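Local atomic coordinates of transaminase (Bacillus megaterium, PDB entry 5G0A), a protein that probably catalyses S-selective transfer of amino groups between amines and carbonyl compounds, using pyridoxal-5'-phosphate as its cofactor. Residues D104-E109 with K280-Q285; P291-M296 with G308-S313. All blocks are in the same frame, centred on the assembly; numbering follows the deposited sequence.

Interaction 1. Residues D104-E109 with K280-Q285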
loop_
_atom_site.group_PDB
_atom_site.type_symbol
_atom_site.label_atom_id
_atom_site.label_comp_id
_atom_site.label_asym_id
_atom_site.label_seq_id
_atom_site.Cartn_x
_atom_site.Cartn_y
_atom_site.Cartn_z
ATOM N N ASP B 104 -31.731 -17.774 -20.608
ATOM C CA ASP B 104 -31.632 -18.482 -21.907
ATOM C C ASP B 104 -30.304 -19.204 -22.162
ATOM O O ASP B 104 -30.233 -20.177 -22.914
ATOM C CB ASP B 104 -31.976 -17.538 -23.073
ATOM C CG ASP B 104 -33.320 -16.855 -22.891
ATOM O OD1 ASP B 104 -34.204 -17.415 -22.185
ATOM O OD2 ASP B 104 -33.500 -15.758 -23.456
ATOM N N ILE B 105 -29.238 -18.720 -21.533
ATOM C CA ILE B 105 -27.943 -19.353 -21.621
ATOM C C ILE B 105 -27.637 -20.212 -20.378
ATOM O O ILE B 105 -27.240 -21.386 -20.500
ATOM C CB ILE B 105 -26.856 -18.268 -21.850
ATOM C CG1 ILE B 105 -27.096 -17.615 -23.233
ATOM C CG2 ILE B 105 -25.460 -18.868 -21.702
ATOM C CD1 ILE B 105 -26.087 -16.558 -23.669
ATOM N N LEU B 106 -27.832 -19.639 -19.195
ATOM C CA LEU B 106 -27.480 -20.329 -17.931
ATOM C C LEU B 106 -28.702 -20.831 -17.147
ATOM O O LEU B 106 -28.643 -21.056 -15.920
ATOM C CB LEU B 106 -26.626 -19.392 -17.053
ATOM C CG LEU B 106 -25.224 -19.095 -17.591
ATOM C CD1 LEU B 106 -24.591 -18.028 -16.681
ATOM C CD2 LEU B 106 -24.336 -20.353 -17.660
ATOM N N GLY B 107 -29.817 -21.027 -17.847
ATOM C CA GLY B 107 -31.045 -21.488 -17.175
ATOM C C GLY B 107 -30.929 -22.857 -16.527
ATOM O O GLY B 107 -31.744 -23.204 -15.671
ATOM N N ASP B 108 -29.923 -23.630 -16.941
ATOM C CA ASP B 108 -29.642 -24.952 -16.358
ATOM C C ASP B 108 -28.798 -24.914 -15.084
ATOM O O ASP B 108 -28.470 -25.963 -14.505
ATOM C CB ASP B 108 -29.021 -25.907 -17.384
ATOM C CG ASP B 108 -27.643 -25.435 -17.904
ATOM O OD1 ASP B 108 -27.351 -24.212 -17.877
ATOM O OD2 ASP B 108 -26.878 -26.300 -18.376
ATOM N N GLU B 109 -28.469 -23.709 -14.628
ATOM C CA GLU B 109 -27.653 -23.576 -13.406
ATOM C C GLU B 109 -28.358 -22.647 -12.445
ATOM O O GLU B 109 -28.999 -21.678 -12.873
ATOM C CB GLU B 109 -26.243 -23.062 -13.756
ATOM C CG GLU B 109 -25.487 -23.979 -14.701
ATOM C CD GLU B 109 -24.068 -23.517 -15.012
ATOM O OE1 GLU B 109 -23.632 -22.463 -14.473
ATOM O OE2 GLU B 109 -23.385 -24.213 -15.798
ATOM N N LYS B 280 -18.288 -24.829 -25.126
ATOM C CA LYS B 280 -19.443 -24.763 -24.233
ATOM C C LYS B 280 -19.729 -23.273 -24.048
ATOM O O LYS B 280 -18.926 -22.442 -24.504
ATOM C CB LYS B 280 -19.146 -25.438 -22.886
ATOM C CG LYS B 280 -18.976 -26.956 -22.988
ATOM C CD LYS B 280 -18.850 -27.620 -21.626
ATOM C CE LYS B 280 -18.795 -29.147 -21.780
ATOM N NZ LYS B 280 -20.150 -29.723 -22.064
ATOM N N TRP B 281 -20.854 -22.927 -23.435
ATOM C CA TRP B 281 -21.167 -21.495 -23.238
ATOM C C TRP B 281 -20.025 -20.803 -22.481
ATOM O O TRP B 281 -19.553 -19.738 -22.896
ATOM C CB TRP B 281 -22.495 -21.286 -22.549
ATOM C CG TRP B 281 -23.629 -21.351 -23.548
ATOM C CD1 TRP B 281 -24.529 -22.373 -23.692
ATOM C CD2 TRP B 281 -23.960 -20.373 -24.548
ATOM N NE1 TRP B 281 -25.408 -22.094 -24.734
ATOM C CE2 TRP B 281 -25.098 -20.865 -25.256
ATOM C CE3 TRP B 281 -23.425 -19.128 -24.908
ATOM C CZ2 TRP B 281 -25.690 -20.160 -26.303
ATOM C CZ3 TRP B 281 -24.027 -18.416 -25.957
ATOM C CH2 TRP B 281 -25.144 -18.935 -26.639
ATOM N N PHE B 282 -19.557 -21.441 -21.406
ATOM C CA PHE B 282 -18.454 -20.867 -20.608
ATOM C C PHE B 282 -17.391 -21.896 -20.269
ATOM O O PHE B 282 -17.691 -23.085 -20.134
ATOM C CB PHE B 282 -18.996 -20.254 -19.323
ATOM C CG PHE B 282 -19.872 -19.070 -19.558
ATOM C CD1 PHE B 282 -19.303 -17.837 -19.849
ATOM C CD2 PHE B 282 -21.254 -19.181 -19.520
ATOM C CE1 PHE B 282 -20.118 -16.714 -20.074
ATOM C CE2 PHE B 282 -22.070 -18.078 -19.735
ATOM C CZ PHE B 282 -21.504 -16.850 -20.035
ATOM N N GLY B 283 -16.151 -21.427 -20.145
ATOM C CA GLY B 283 -15.007 -22.293 -19.858
ATOM C C GLY B 283 -15.184 -23.138 -18.612
ATOM O O GLY B 283 -14.794 -24.316 -18.615
ATOM N N TYR B 284 -15.764 -22.568 -17.558
ATOM C CA TYR B 284 -15.914 -23.318 -16.290
ATOM C C TYR B 284 -16.811 -24.540 -16.453
ATOM O O TYR B 284 -16.747 -25.468 -15.648
ATOM C CB TYR B 284 -16.422 -22.440 -15.115
ATOM C CG TYR B 284 -17.881 -22.022 -15.200
ATOM C CD1 TYR B 284 -18.899 -22.864 -14.724
ATOM C CD2 TYR B 284 -18.242 -20.781 -15.738
ATOM C CE1 TYR B 284 -20.224 -22.488 -14.787
ATOM C CE2 TYR B 284 -19.579 -20.387 -15.811
ATOM C CZ TYR B 284 -20.561 -21.263 -15.352
ATOM O OH TYR B 284 -21.878 -20.896 -15.405
ATOM N N GLN B 285 -17.671 -24.516 -17.468
ATOM C CA GLN B 285 -18.655 -25.604 -17.663
ATOM C C GLN B 285 -18.044 -26.942 -18.060
ATOM O O GLN B 285 -18.717 -27.985 -17.988
ATOM C CB GLN B 285 -19.739 -25.192 -18.661
ATOM C CG GLN B 285 -20.585 -24.054 -18.113
ATOM C CD GLN B 285 -21.633 -23.563 -19.086
ATOM O OE1 GLN B 285 -21.365 -23.359 -20.278
ATOM N NE2 GLN B 285 -22.832 -23.371 -18.582
HETATM O O HOH W 1 -25.579 -23.317 -19.628
#

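Interaction 2. Residues P291-M296 with G308-S313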
loop_
_atom_site.group_PDB
_atom_site.type_symbol
_atom_site.label_atom_id
_atom_site.label_comp_id
_atom_site.label_asym_id
_atom_site.label_seq_id
_atom_site.Cartn_x
_atom_site.Cartn_y
_atom_site.Cartn_z
ATOM N N PRO B 291 -19.245 -21.134 -10.252
ATOM C CA PRO B 291 -18.532 -20.099 -9.505
ATOM C C PRO B 291 -19.480 -19.199 -8.714
ATOM O O PRO B 291 -20.711 -19.366 -8.776
ATOM C CB PRO B 291 -17.852 -19.287 -10.628
ATOM C CG PRO B 291 -18.874 -19.357 -11.750
ATOM C CD PRO B 291 -19.458 -20.751 -11.671
ATOM N N ASP B 292 -18.908 -18.236 -7.972
ATOM C CA ASP B 292 -19.700 -17.237 -7.263
ATOM C C ASP B 292 -19.903 -15.982 -8.111
ATOM O O ASP B 292 -20.901 -15.275 -7.976
ATOM C CB ASP B 292 -18.987 -16.850 -5.956
ATOM C CG ASP B 292 -18.890 -18.025 -4.990
ATOM O OD1 ASP B 292 -19.935 -18.382 -4.402
ATOM O OD2 ASP B 292 -17.797 -18.585 -4.838
ATOM N N ILE B 293 -18.914 -15.711 -8.952
ATOM C CA ILE B 293 -18.917 -14.519 -9.822
ATOM C C ILE B 293 -18.187 -14.889 -11.100
ATOM O O ILE B 293 -17.167 -15.604 -11.051
ATOM C CB ILE B 293 -18.128 -13.324 -9.173
ATOM C CG1 ILE B 293 -18.761 -12.882 -7.856
ATOM C CG2 ILE B 293 -18.026 -12.146 -10.137
ATOM C CD1 ILE B 293 -17.910 -11.897 -7.047
ATOM N N ILE B 294 -18.705 -14.437 -12.251
ATOM C CA ILE B 294 -17.893 -14.428 -13.483
ATOM C C ILE B 294 -17.786 -13.034 -14.094
ATOM O O ILE B 294 -18.658 -12.186 -13.895
ATOM C CB ILE B 294 -18.344 -15.430 -14.589
ATOM C CG1 ILE B 294 -19.694 -15.017 -15.224
ATOM C CG2 ILE B 294 -18.266 -16.882 -14.046
ATOM C CD1 ILE B 294 -20.089 -15.929 -16.397
ATOM N N THR B 295 -16.699 -12.840 -14.830
ATOM C CA THR B 295 -16.465 -11.612 -15.588
ATOM C C THR B 295 -16.494 -11.932 -17.072
ATOM O O THR B 295 -16.041 -13.003 -17.491
ATOM C CB THR B 295 -15.125 -10.957 -15.197
ATOM O OG1 THR B 295 -14.080 -11.926 -15.275
ATOM C CG2 THR B 295 -15.197 -10.412 -13.776
ATOM N N MET B 296 -17.012 -10.986 -17.853
ATOM C CA MET B 296 -17.257 -11.187 -19.300
ATOM C C MET B 296 -16.844 -9.959 -20.088
ATOM O O MET B 296 -16.848 -8.844 -19.579
ATOM C CB MET B 296 -18.746 -11.463 -19.561
ATOM C CG MET B 296 -19.253 -12.770 -18.947
ATOM S SD MET B 296 -21.046 -12.834 -18.870
ATOM C CE MET B 296 -21.341 -11.873 -17.386
ATOM N N GLY B 308 -18.754 -5.119 -21.504
ATOM C CA GLY B 308 -18.252 -6.092 -20.544
ATOM C C GLY B 308 -19.369 -6.324 -19.543
ATOM O O GLY B 308 -20.391 -5.621 -19.558
ATOM N N ALA B 309 -19.214 -7.326 -18.680
ATOM C CA ALA B 309 -20.245 -7.553 -17.683
ATOM C C ALA B 309 -19.701 -8.369 -16.544
ATOM O O ALA B 309 -18.794 -9.187 -16.734
ATOM C CB ALA B 309 -21.428 -8.314 -18.285
ATOM N N VAL B 310 -20.359 -8.218 -15.401
ATOM C CA VAL B 310 -20.117 -9.136 -14.291
ATOM C C VAL B 310 -21.439 -9.788 -13.913
ATOM O O VAL B 310 -22.482 -9.132 -13.905
ATOM C CB VAL B 310 -19.424 -8.393 -13.098
ATOM C CG1 VAL B 310 -20.295 -7.248 -12.590
ATOM C CG2 VAL B 310 -19.137 -9.383 -11.969
ATOM N N LEU B 311 -21.399 -11.088 -13.625
ATOM C CA LEU B 311 -22.581 -11.825 -13.185
ATOM C C LEU B 311 -22.247 -12.395 -11.805
ATOM O O LEU B 311 -21.228 -13.059 -11.645
ATOM C CB LEU B 311 -22.891 -12.965 -14.148
ATOM C CG LEU B 311 -23.960 -13.992 -13.691
ATOM C CD1 LEU B 311 -25.318 -13.316 -13.523
ATOM C CD2 LEU B 311 -24.004 -15.144 -14.706
ATOM N N VAL B 312 -23.089 -12.071 -10.838
ATOM C CA VAL B 312 -22.870 -12.504 -9.460
ATOM C C VAL B 312 -23.980 -13.471 -9.054
ATOM O O VAL B 312 -25.087 -13.435 -9.616
ATOM C CB VAL B 312 -22.855 -11.322 -8.454
ATOM C CG1 VAL B 312 -21.828 -10.251 -8.864
ATOM C CG2 VAL B 312 -24.246 -10.689 -8.278
ATOM N N SER B 313 -23.667 -14.314 -8.075
ATOM C CA SER B 313 -24.619 -15.328 -7.548
ATOM C C SER B 313 -25.870 -14.714 -6.928
ATOM O O SER B 313 -25.897 -13.536 -6.575
ATOM C CB SER B 313 -23.909 -16.218 -6.514
ATOM O OG SER B 313 -23.595 -15.453 -5.358
HETATM O O HOH W 2 -21.991 -16.654 -3.759
#

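Interaction 1. Residues D104-E109 with K280-Q285
Ile-105 and Trp-281 mark where the two backbones come nearest, their CA atoms 7.3 Å apart; from CA of Glu-109 to CA of Gln-285 the gap has widened to 10.2 Å. Helix 92-105 gives way at Leu-106 to a type I turn closed at Glu-109, facing a loop that tightens into the 3-10 segment 283-285. With CG2 anti to the backbone N, Ile-105 sets this methyl over one face of the Trp-281 indole, 3.8 Å from the centroid of the five-membered ring, a CH-pi contact. Leu-106 crosses Phe-282 at about a right angle, and its CD2 also meets Tyr-284 OH. The polar half belongs to the Glu-109 carboxylate, reached by an extended chain. Tyr-284 OH donates tip to tip to the syn side of Glu-109 OE1 at 2.5 Å, while Gln-285 NE2 gives a nearly straight bond (170°) to Glu-109 OE2 from above the carboxylate plane. The Gln-285 amide is held at both ends: Gln-285 OE1 accepts from Phe-282 N, and NE2 also donates to a water bound by Ile-105 O and Asp-108 OD1. An alanine in place of Glu-109 would probably leave the Tyr-284 hydroxyl and one Gln-285 N-H without these acceptors. Outside the pair, Met-349 of helix 335-350 touches Ile-105 and Trp-281, Trp-111 NE1 binds Tyr-284 OH, and Ile-294 of strand 293-296 packs on Phe-282 and Tyr-284.

Interaction 2. Residues P291-M296 with G308-S313
Met-296 fills the shallow place over Ala-309: its chain bends at the last torsion (chi3 -81°), setting CE 3.7 Å from Ala-309 CB and 3.8 Å from Leu-311 CB. The small alanine gives way where the thioether end comes across, and Ile-294 lies alongside Leu-311, CG1 against CB, to continue the same surface. On the reverse face Ile-293 spans two neighbours: CG2 presses diagonally on Val-310 CG2 at 3.5 Å, tighter than usual for two carbons, and Ile-293 CG1 runs beside CG1 of Val-312, its directly facing partner. Val-310 CG2 also rests 3.4 Å from Ile-294 O, meeting both a side chain and the backbone of the facing strand. These strands form an antiparallel hairpin, axes 4.7 Å apart, within the mixed seven-stranded sheet of the fold-type I architecture to which class-III aminotransferases belong; 308-313 lies between 293-296 and 112-118 and runs against both. Ile-294 with Leu-311 and Met-296 with Ala-309 are the hydrogen-bonded pairs, each joined by two backbone bonds; Ser-313 N adds one to Asp-292 O. At the far end Gly-308 CA lies 3.2 Å from Met-296 O, and a CB there would be tight against the same oxygen. Helix 121-136 covers the Ile-293 face, where Ala-128 meets both Ile-293 and Thr-295, and Met-22 of the second subunit touches Val-312. A water links Asp-292 OD1 to Ser-313 OG, which caps helix 314-321 through Ile-316 N, while Asp-292 OD2 is gripped by Trp-266 N and Arg-256.

The two interactions, centres 12 Å apart, share a hydrophobic seam. Leu-106 CD1 of interaction 1 meets Leu-311 CD2 of interaction 2 at 3.5 Å, Phe-282 CE1 lies 3.8 Å from Ile-294 CD1, and Tyr-284 CE1 rests 3.6 Å from Pro-291 CD. The loop contact therefore packs against the Ile-294 and Leu-311 face of the hairpin. Neither contact includes the cofactor itself: the Phe-282 side chain is about 11 Å from a bound pyridoxal-5'-phosphate at the nearest atoms, and interaction 2 is related to the pocket through the chain, the connection between its strands carrying Lys-298. Thr-295 OG1 makes a weak hydrogen bond to Asp-269, another pocket residue, on the neighbouring strand 265-269.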